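Local coordinates for Poly(A) RNA polymerase protein 2 (Saccharomyces cerevisiae, PDB 3NYB) that probably adds poly(A) tails to RNA as the nucleotidyltransferase subunit of the TRAMP RNA surveillance complex, at residues Val120-Phe125 against His133-Phe138. The protein carries 1 engineered substitution. Numbering follows the deposited sequence.
Engineered in segment 133-138: Ala135 (natural residue Asp).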
loop_
_atom_site.group_PDB
_atom_site.type_symbol
_atom_site.label_atom_id
_atom_site.label_comp_id
_atom_site.label_asym_id
_atom_site.label_seq_id
_atom_site.Cartn_x
_atom_site.Cartn_y
_atom_site.Cartn_z
ATOM N N VAL A 120 8.933 -20.084 -2.700
ATOM C CA VAL A 120 10.139 -19.914 -1.896
ATOM C C VAL A 120 9.814 -20.253 -0.447
ATOM O O VAL A 120 8.976 -19.595 0.171
ATOM C CB VAL A 120 10.677 -18.478 -1.966
ATOM C CG1 VAL A 120 11.920 -18.336 -1.097
ATOM C CG2 VAL A 120 10.980 -18.099 -3.403
ATOM N N PRO A 121 10.465 -21.298 0.091
ATOM C CA PRO A 121 10.187 -21.789 1.445
ATOM C C PRO A 121 10.800 -20.865 2.482
ATOM O O PRO A 121 11.937 -20.427 2.312
ATOM C CB PRO A 121 10.870 -23.153 1.473
ATOM C CG PRO A 121 11.944 -23.070 0.455
ATOM C CD PRO A 121 11.556 -22.037 -0.565
ATOM N N ILE A 122 10.045 -20.575 3.537
ATOM C CA ILE A 122 10.439 -19.576 4.521
ATOM C C ILE A 122 10.240 -20.063 5.952
ATOM O O ILE A 122 9.343 -20.850 6.234
ATOM C CB ILE A 122 9.642 -18.283 4.325
ATOM C CG1 ILE A 122 10.013 -17.639 2.995
ATOM C CG2 ILE A 122 9.895 -17.311 5.460
ATOM C CD1 ILE A 122 9.085 -16.506 2.621
ATOM N N ILE A 123 11.088 -19.583 6.851
ATOM C CA ILE A 123 11.023 -19.950 8.260
ATOM C C ILE A 123 10.693 -18.692 9.087
ATOM O O ILE A 123 11.425 -17.693 9.050
ATOM C CB ILE A 123 12.367 -20.588 8.695
ATOM C CG1 ILE A 123 12.367 -20.949 10.162
ATOM C CG2 ILE A 123 13.536 -19.641 8.447
ATOM C CD1 ILE A 123 13.767 -20.993 10.727
ATOM N N LYS A 124 9.571 -18.721 9.799
ATOM C CA LYS A 124 9.155 -17.577 10.617
ATOM C C LYS A 124 9.339 -17.898 12.089
ATOM O O LYS A 124 9.076 -19.015 12.510
ATOM C CB LYS A 124 7.685 -17.241 10.382
ATOM C CG LYS A 124 7.334 -16.926 8.949
ATOM C CD LYS A 124 5.824 -16.960 8.757
ATOM C CE LYS A 124 5.123 -15.897 9.598
ATOM N NZ LYS A 124 3.649 -15.870 9.359
ATOM N N PHE A 125 9.778 -16.918 12.871
ATOM C CA PHE A 125 9.924 -17.103 14.309
ATOM C C PHE A 125 10.027 -15.775 15.057
ATOM O O PHE A 125 9.989 -14.703 14.459
ATOM C CB PHE A 125 11.138 -17.990 14.620
ATOM C CG PHE A 125 12.461 -17.357 14.278
ATOM C CD1 PHE A 125 13.195 -16.681 15.243
ATOM C CD2 PHE A 125 12.970 -17.435 12.985
ATOM C CE1 PHE A 125 14.421 -16.093 14.928
ATOM C CE2 PHE A 125 14.189 -16.852 12.657
ATOM C CZ PHE A 125 14.920 -16.179 13.629
ATOM N N HIS A 133 10.161 -10.125 15.308
ATOM C CA HIS A 133 9.695 -11.159 14.396
ATOM C C HIS A 133 10.604 -11.274 13.190
ATOM O O HIS A 133 10.855 -10.283 12.508
ATOM C CB HIS A 133 8.275 -10.845 13.934
ATOM C CG HIS A 133 7.262 -10.962 15.019
ATOM N ND1 HIS A 133 6.424 -12.060 15.147
ATOM C CD2 HIS A 133 6.955 -10.145 16.056
ATOM C CE1 HIS A 133 5.651 -11.902 16.199
ATOM N NE2 HIS A 133 5.953 -10.741 16.770
ATOM N N ILE A 134 11.077 -12.485 12.923
ATOM C CA ILE A 134 11.971 -12.739 11.797
ATOM C C ILE A 134 11.411 -13.776 10.833
ATOM O O ILE A 134 10.802 -14.772 11.253
ATOM C CB ILE A 134 13.344 -13.272 12.257
ATOM C CG1 ILE A 134 14.183 -12.158 12.873
ATOM C CG2 ILE A 134 14.096 -13.897 11.093
ATOM C CD1 ILE A 134 13.989 -12.040 14.327
ATOM N N ALA A 135 11.635 -13.535 9.541
ATOM C CA ALA A 135 11.385 -14.538 8.513
ATOM C C ALA A 135 12.628 -14.755 7.648
ATOM O O ALA A 135 13.115 -13.825 7.007
ATOM C CB ALA A 135 10.216 -14.138 7.656
ATOM N N VAL A 136 13.121 -15.991 7.624
ATOM C CA VAL A 136 14.348 -16.323 6.912
ATOM C C VAL A 136 14.114 -17.228 5.718
ATOM O O VAL A 136 13.332 -18.169 5.795
ATOM C CB VAL A 136 15.366 -17.032 7.827
ATOM C CG1 VAL A 136 16.505 -17.571 6.996
ATOM C CG2 VAL A 136 15.881 -16.078 8.891
ATOM N N SER A 137 14.819 -16.946 4.624
ATOM C CA SER A 137 14.765 -17.757 3.423
ATOM C C SER A 137 16.130 -17.694 2.736
ATOM O O SER A 137 16.927 -16.809 3.041
ATOM C CB SER A 137 13.704 -17.195 2.492
ATOM O OG SER A 137 14.116 -15.933 2.001
ATOM N N PHE A 138 16.396 -18.612 1.803
ATOM C CA PHE A 138 17.669 -18.623 1.072
ATOM C C PHE A 138 17.549 -17.939 -0.278
ATOM O O PHE A 138 18.368 -18.147 -1.163
ATOM C CB PHE A 138 18.196 -20.050 0.882
ATOM C CG PHE A 138 18.418 -20.794 2.171
ATOM C CD1 PHE A 138 19.582 -20.611 2.902
ATOM C CD2 PHE A 138 17.467 -21.678 2.648
ATOM C CE1 PHE A 138 19.781 -21.285 4.088
ATOM C CE2 PHE A 138 17.665 -22.355 3.837
ATOM C CZ PHE A 138 18.817 -22.155 4.558
HETATM O O HOH W 1 14.769 -20.518 0.876
HETATM O O HOH W 2 7.299 -14.129 12.656
#
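The ring of Phe125 lies across the side chain of Ile134, presenting one face to Ile134 CB in a CH-pi contact, with CB 3.9 Å from the ring centroid and offset toward the rim. With CG set between the backbone N and the carbonyl carbon (chi1 67°), the ring leans over the partner strand, and its CE2 corner meets Ile134 CG2 while its edge turns to Val136 CG2. An alanine here would probably leave a gap over Ile134 CB and strip Val136 CG2 of its aromatic neighbour. On the same face Ile123 and Val136 stand side by side, CG2 of Ile123 against CB of Val136, and Leu96 of helix 92-105 touches Ile123. These strands form a beta hairpin in the palm sheet of the nucleotidyltransferase fold, 121-127 flanked by 113-116 and 132-137 by 79-83. On the opposite face Ile122 CG2 packs on CB of Ala135, an engineered residue (aspartate in the natural protein) that touches Asp80. Two backbone hydrogen bonds join Ile123 N to Val136 O (2.9 Å) and Val136 N to Ile123 O (2.8 Å); Phe125 and Ile134 form a second such pair. Between them Lys124 faces Ala135 as a non-hydrogen-bonded pair, CA to CA 4.3 Å. At one end a water bridges Pro121 O and Phe138 N; at the other, a second donates to Phe125 O and lies in the His133 ring plane, weakly bonded to ND1.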